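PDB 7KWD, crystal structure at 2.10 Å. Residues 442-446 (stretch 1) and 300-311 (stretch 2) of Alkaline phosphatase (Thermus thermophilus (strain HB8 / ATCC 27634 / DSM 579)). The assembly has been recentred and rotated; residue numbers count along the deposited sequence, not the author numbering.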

ATOM      1  N   LEU A 442      -6.892  13.760  -9.673  1.00 19.65           N
ATOM      2  CA  LEU A 442      -7.412  14.673 -10.682  1.00 24.11           C
ATOM      3  C   LEU A 442      -6.881  16.078 -10.460  1.00 24.87           C
ATOM      4  O   LEU A 442      -6.973  16.625  -9.354  1.00 22.81           O
ATOM      5  CB  LEU A 442      -8.933  14.729 -10.656  1.00 26.60           C
ATOM      6  CG  LEU A 442      -9.638  13.378 -10.804  1.00 22.00           C
ATOM      7  CD1 LEU A 442     -11.164  13.563 -10.652  1.00 24.37           C
ATOM      8  CD2 LEU A 442      -9.308  12.792 -12.126  1.00 25.42           C
ATOM      9  N   TYR A 443      -6.339  16.674 -11.507  1.00 21.72           N
ATOM     10  CA  TYR A 443      -5.748  18.007 -11.395  1.00 24.39           C
ATOM     11  C   TYR A 443      -6.396  18.857 -12.474  1.00 25.45           C
ATOM     12  O   TYR A 443      -6.093  18.713 -13.670  1.00 20.81           O
ATOM     13  CB  TYR A 443      -4.230  17.979 -11.532  1.00 25.35           C
ATOM     14  CG  TYR A 443      -3.611  19.338 -11.289  1.00 21.92           C
ATOM     15  CD1 TYR A 443      -3.491  20.269 -12.313  1.00 29.13           C
ATOM     16  CD2 TYR A 443      -3.187  19.709 -10.028  1.00 22.68           C
ATOM     17  CE1 TYR A 443      -2.955  21.527 -12.085  1.00 23.17           C
ATOM     18  CE2 TYR A 443      -2.635  20.955  -9.805  1.00 24.90           C
ATOM     19  CZ  TYR A 443      -2.515  21.855 -10.838  1.00 27.59           C
ATOM     20  OH  TYR A 443      -1.960  23.094 -10.581  1.00 26.71           O
ATOM     21  N   GLY A 444      -7.283  19.722 -12.057  1.00 33.28           N
ATOM     22  CA  GLY A 444      -8.028  20.525 -13.005  1.00 42.09           C
ATOM     23  C   GLY A 444      -8.820  21.594 -12.293  1.00 56.18           C
ATOM     24  O   GLY A 444      -8.904  21.632 -11.058  1.00 42.28           O
ATOM     25  N   GLN A 445      -9.401  22.465 -13.121  1.00 54.72           N
ATOM     26  CA  GLN A 445     -10.165  23.595 -12.629  1.00 53.86           C
ATOM     27  C   GLN A 445     -11.567  23.134 -12.292  1.00 34.29           C
ATOM     28  O   GLN A 445     -12.208  22.431 -13.083  1.00 39.94           O
ATOM     29  CB  GLN A 445     -10.206  24.699 -13.690  1.00 52.18           C
ATOM     30  CG  GLN A 445     -11.102  25.879 -13.341  1.00 53.03           C
ATOM     31  CD  GLN A 445     -10.929  27.042 -14.317  1.00 69.45           C
ATOM     32  OE1 GLN A 445     -11.736  27.222 -15.237  1.00 57.12           O
ATOM     33  NE2 GLN A 445      -9.865  27.831 -14.120  1.00 56.33           N
ATOM     34  N   GLY A 446     -12.039  23.513 -11.111  1.00 40.07           N
ATOM     35  CA  GLY A 446     -13.441  23.349 -10.776  1.00 40.98           C
ATOM     36  C   GLY A 446     -13.851  21.994 -10.262  1.00 30.00           C
ATOM     37  O   GLY A 446     -15.023  21.636 -10.358  1.00 30.96           O
TER
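Stretch 2 (300-311) LTAFVDRNPDTL

How does stretch 2 lie on the strand that opens stretch 1? It arrives as the last turns of a helix, 300-306, passes through a type I turn from Asn307 to Thr310, and enters a strand at Thr310 and Leu311. Gly444 lies nearest Leu311 and Gln445 nearest Pro308, so the two chains run in opposite senses there. Leu442 stays out of contact: its CB is 4.8 Å from Leu311 CD1, the nearest its side chain comes to stretch 2.

What holds the Tyr443 ring? Thr301 lies over one face, its CG2 3.6 Å from the ring centroid and almost on the ring normal, a CH-pi contact. At the edge, Val304 CG1 packs 3.8 Å from Tyr443 CD1, and Tyr443 OH donates a short hydrogen bond of 2.5 Å to Asp305 OD1, tying the ring's tip to the helix.

Where does the chain pass after the ring? Gly444 runs beside Leu311, with their CA atoms 5.1 Å apart; Leu311 CD1 lies 4.4 Å from Gly444 CA, and an ideal CB there would come within 3.1 Å of that methyl.

What meets Gln445? Its extended side chain brings NE2 to 3.5 Å from Pro308 CB. Its backbone N donates to a water 3.0 Å away, which in turn donates to Pro308 O and Thr310 O, so one water links the loop to the turn. Gly446 then leaves the contact.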

ATOM      1  N   LEU A 300       3.489  19.360 -16.079  1.00 24.21           N
ATOM      2  CA  LEU A 300       2.115  19.153 -16.504  1.00 23.21           C
ATOM      3  C   LEU A 300       1.163  20.051 -15.734  1.00 23.98           C
ATOM      4  O   LEU A 300       0.198  20.559 -16.305  1.00 27.18           O
ATOM      5  CB  LEU A 300       1.742  17.682 -16.324  1.00 22.75           C
ATOM      6  CG  LEU A 300       2.540  16.716 -17.198  1.00 26.48           C
ATOM      7  CD1 LEU A 300       2.097  15.272 -16.959  1.00 24.95           C
ATOM      8  CD2 LEU A 300       2.448  17.090 -18.697  1.00 27.88           C
ATOM      9  N   THR A 301       1.385  20.233 -14.426  1.00 24.10           N
ATOM     10  CA  THR A 301       0.472  21.085 -13.669  1.00 23.93           C
ATOM     11  C   THR A 301       0.626  22.543 -14.098  1.00 24.80           C
ATOM     12  O   THR A 301      -0.364  23.265 -14.259  1.00 27.24           O
ATOM     13  CB  THR A 301       0.683  20.933 -12.165  1.00 25.95           C
ATOM     14  OG1 THR A 301       2.036  21.216 -11.808  1.00 23.96           O
ATOM     15  CG2 THR A 301       0.315  19.547 -11.733  1.00 23.82           C
ATOM     16  N   ALA A 302       1.850  22.976 -14.363  1.00 22.15           N
ATOM     17  CA  ALA A 302       2.030  24.345 -14.841  1.00 27.59           C
ATOM     18  C   ALA A 302       1.329  24.541 -16.177  1.00 28.24           C
ATOM     19  O   ALA A 302       0.717  25.584 -16.408  1.00 34.47           O
ATOM     20  CB  ALA A 302       3.516  24.680 -14.934  1.00 33.07           C
ATOM     21  N   PHE A 303       1.367  23.534 -17.055  1.00 26.81           N
ATOM     22  CA  PHE A 303       0.573  23.614 -18.281  1.00 27.89           C
ATOM     23  C   PHE A 303      -0.931  23.715 -17.982  1.00 27.13           C
ATOM     24  O   PHE A 303      -1.643  24.530 -18.582  1.00 28.62           O
ATOM     25  CB  PHE A 303       0.844  22.417 -19.188  1.00 29.09           C
ATOM     26  CG  PHE A 303       0.141  22.513 -20.522  1.00 27.63           C
ATOM     27  CD1 PHE A 303      -1.138  22.006 -20.680  1.00 26.83           C
ATOM     28  CD2 PHE A 303       0.737  23.142 -21.600  1.00 30.07           C
ATOM     29  CE1 PHE A 303      -1.800  22.111 -21.881  1.00 30.08           C
ATOM     30  CE2 PHE A 303       0.083  23.244 -22.810  1.00 31.15           C
ATOM     31  CZ  PHE A 303      -1.197  22.735 -22.949  1.00 30.64           C
ATOM     32  N   VAL A 304      -1.442  22.896 -17.064  1.00 23.39           N
ATOM     33  CA  VAL A 304      -2.878  22.961 -16.785  1.00 24.42           C
ATOM     34  C   VAL A 304      -3.243  24.323 -16.193  1.00 25.53           C
ATOM     35  O   VAL A 304      -4.290  24.885 -16.509  1.00 22.60           O
ATOM     36  CB  VAL A 304      -3.300  21.804 -15.863  1.00 25.49           C
ATOM     37  CG1 VAL A 304      -4.765  21.917 -15.480  1.00 27.43           C
ATOM     38  CG2 VAL A 304      -3.066  20.463 -16.574  1.00 28.37           C
ATOM     39  N   ASP A 305      -2.383  24.862 -15.311  1.00 24.80           N
ATOM     40  CA  ASP A 305      -2.597  26.187 -14.741  1.00 27.89           C
ATOM     41  C   ASP A 305      -2.774  27.226 -15.841  1.00 27.89           C
ATOM     42  O   ASP A 305      -3.663  28.070 -15.776  1.00 30.17           O
ATOM     43  CB  ASP A 305      -1.417  26.585 -13.849  1.00 26.70           C
ATOM     44  CG  ASP A 305      -1.281  25.714 -12.604  1.00 27.22           C
ATOM     45  OD1 ASP A 305      -2.236  25.018 -12.225  1.00 24.74           O
ATOM     46  OD2 ASP A 305      -0.190  25.717 -12.016  1.00 31.10           O
ATOM     47  N   ARG A 306      -1.939  27.164 -16.871  1.00 27.89           N
ATOM     48  CA  ARG A 306      -2.067  28.090 -17.988  1.00 28.63           C
ATOM     49  C   ARG A 306      -3.196  27.725 -18.940  1.00 31.80           C
ATOM     50  O   ARG A 306      -3.566  28.573 -19.750  1.00 29.41           O
ATOM     51  CB  ARG A 306      -0.743  28.177 -18.759  1.00 31.81           C
ATOM     52  CG  ARG A 306       0.450  28.612 -17.873  1.00 35.39           C
ATOM     53  CD  ARG A 306       1.759  28.755 -18.657  1.00 42.58           C
ATOM     54  NE  ARG A 306       1.988  27.694 -19.647  1.00 54.16           N
ATOM     55  CZ  ARG A 306       2.791  26.630 -19.485  1.00 52.25           C
ATOM     56  NH1 ARG A 306       3.467  26.444 -18.357  1.00 54.63           N
ATOM     57  NH2 ARG A 306       2.913  25.738 -20.465  1.00 51.31           N
ATOM     58  N   ASN A 307      -3.780  26.523 -18.830  1.00 32.99           N
ATOM     59  CA  ASN A 307      -4.744  26.008 -19.812  1.00 26.72           C
ATOM     60  C   ASN A 307      -5.915  25.338 -19.115  1.00 28.04           C
ATOM     61  O   ASN A 307      -6.010  24.110 -19.046  1.00 32.45           O
ATOM     62  CB  ASN A 307      -4.067  25.016 -20.757  1.00 27.23           C
ATOM     63  CG  ASN A 307      -3.112  25.688 -21.701  1.00 31.55           C
ATOM     64  OD1 ASN A 307      -3.502  26.133 -22.769  1.00 35.33           O
ATOM     65  ND2 ASN A 307      -1.860  25.768 -21.310  1.00 35.02           N
ATOM     66  N   PRO A 308      -6.845  26.129 -18.586  1.00 31.85           N
ATOM     67  CA  PRO A 308      -7.964  25.544 -17.833  1.00 29.18           C
ATOM     68  C   PRO A 308      -8.902  24.690 -18.653  1.00 28.34           C
ATOM     69  O   PRO A 308      -9.731  23.984 -18.054  1.00 27.99           O
ATOM     70  CB  PRO A 308      -8.686  26.773 -17.270  1.00 36.63           C
ATOM     71  CG  PRO A 308      -8.115  27.950 -17.999  1.00 33.78           C
ATOM     72  CD  PRO A 308      -6.762  27.594 -18.419  1.00 26.85           C
ATOM     73  N   ASP A 309      -8.809  24.690 -19.988  1.00 25.76           N
ATOM     74  CA  ASP A 309      -9.604  23.735 -20.763  1.00 26.59           C
ATOM     75  C   ASP A 309      -9.007  22.315 -20.729  1.00 27.35           C
ATOM     76  O   ASP A 309      -9.502  21.434 -21.442  1.00 25.71           O
ATOM     77  CB  ASP A 309      -9.762  24.225 -22.210  1.00 28.79           C
ATOM     78  CG  ASP A 309      -8.433  24.321 -22.954  1.00 33.19           C
ATOM     79  OD1 ASP A 309      -7.359  24.066 -22.342  1.00 34.67           O
ATOM     80  OD2 ASP A 309      -8.467  24.636 -24.155  1.00 34.95           O
ATOM     81  N   THR A 310      -8.024  22.064 -19.865  1.00 25.06           N
ATOM     82  CA  THR A 310      -7.252  20.819 -19.876  1.00 25.30           C
ATOM     83  C   THR A 310      -7.385  20.103 -18.545  1.00 24.52           C
ATOM     84  O   THR A 310      -7.153  20.710 -17.490  1.00 25.24           O
ATOM     85  CB  THR A 310      -5.769  21.099 -20.127  1.00 21.96           C
ATOM     86  OG1 THR A 310      -5.615  21.810 -21.360  1.00 23.38           O
ATOM     87  CG2 THR A 310      -4.971  19.793 -20.142  1.00 23.38           C
ATOM     88  N   LEU A 311      -7.712  18.812 -18.604  1.00 20.76           N
ATOM     89  CA  LEU A 311      -7.768  17.973 -17.415  1.00 18.57           C
ATOM     90  C   LEU A 311      -6.525  17.094 -17.327  1.00 26.04           C
ATOM     91  O   LEU A 311      -6.136  16.467 -18.314  1.00 24.54           O
ATOM     92  CB  LEU A 311      -9.020  17.101 -17.423  1.00 17.47           C
ATOM     93  CG  LEU A 311      -9.023  16.056 -16.299  1.00 23.93           C
ATOM     94  CD1 LEU A 311      -9.160  16.755 -14.950  1.00 23.05           C
ATOM     95  CD2 LEU A 311     -10.150  15.069 -16.477  1.00 25.34           C
TER
HETATM   96  O   HOH W   1      -8.366  22.798 -15.968  1.00 24.43           O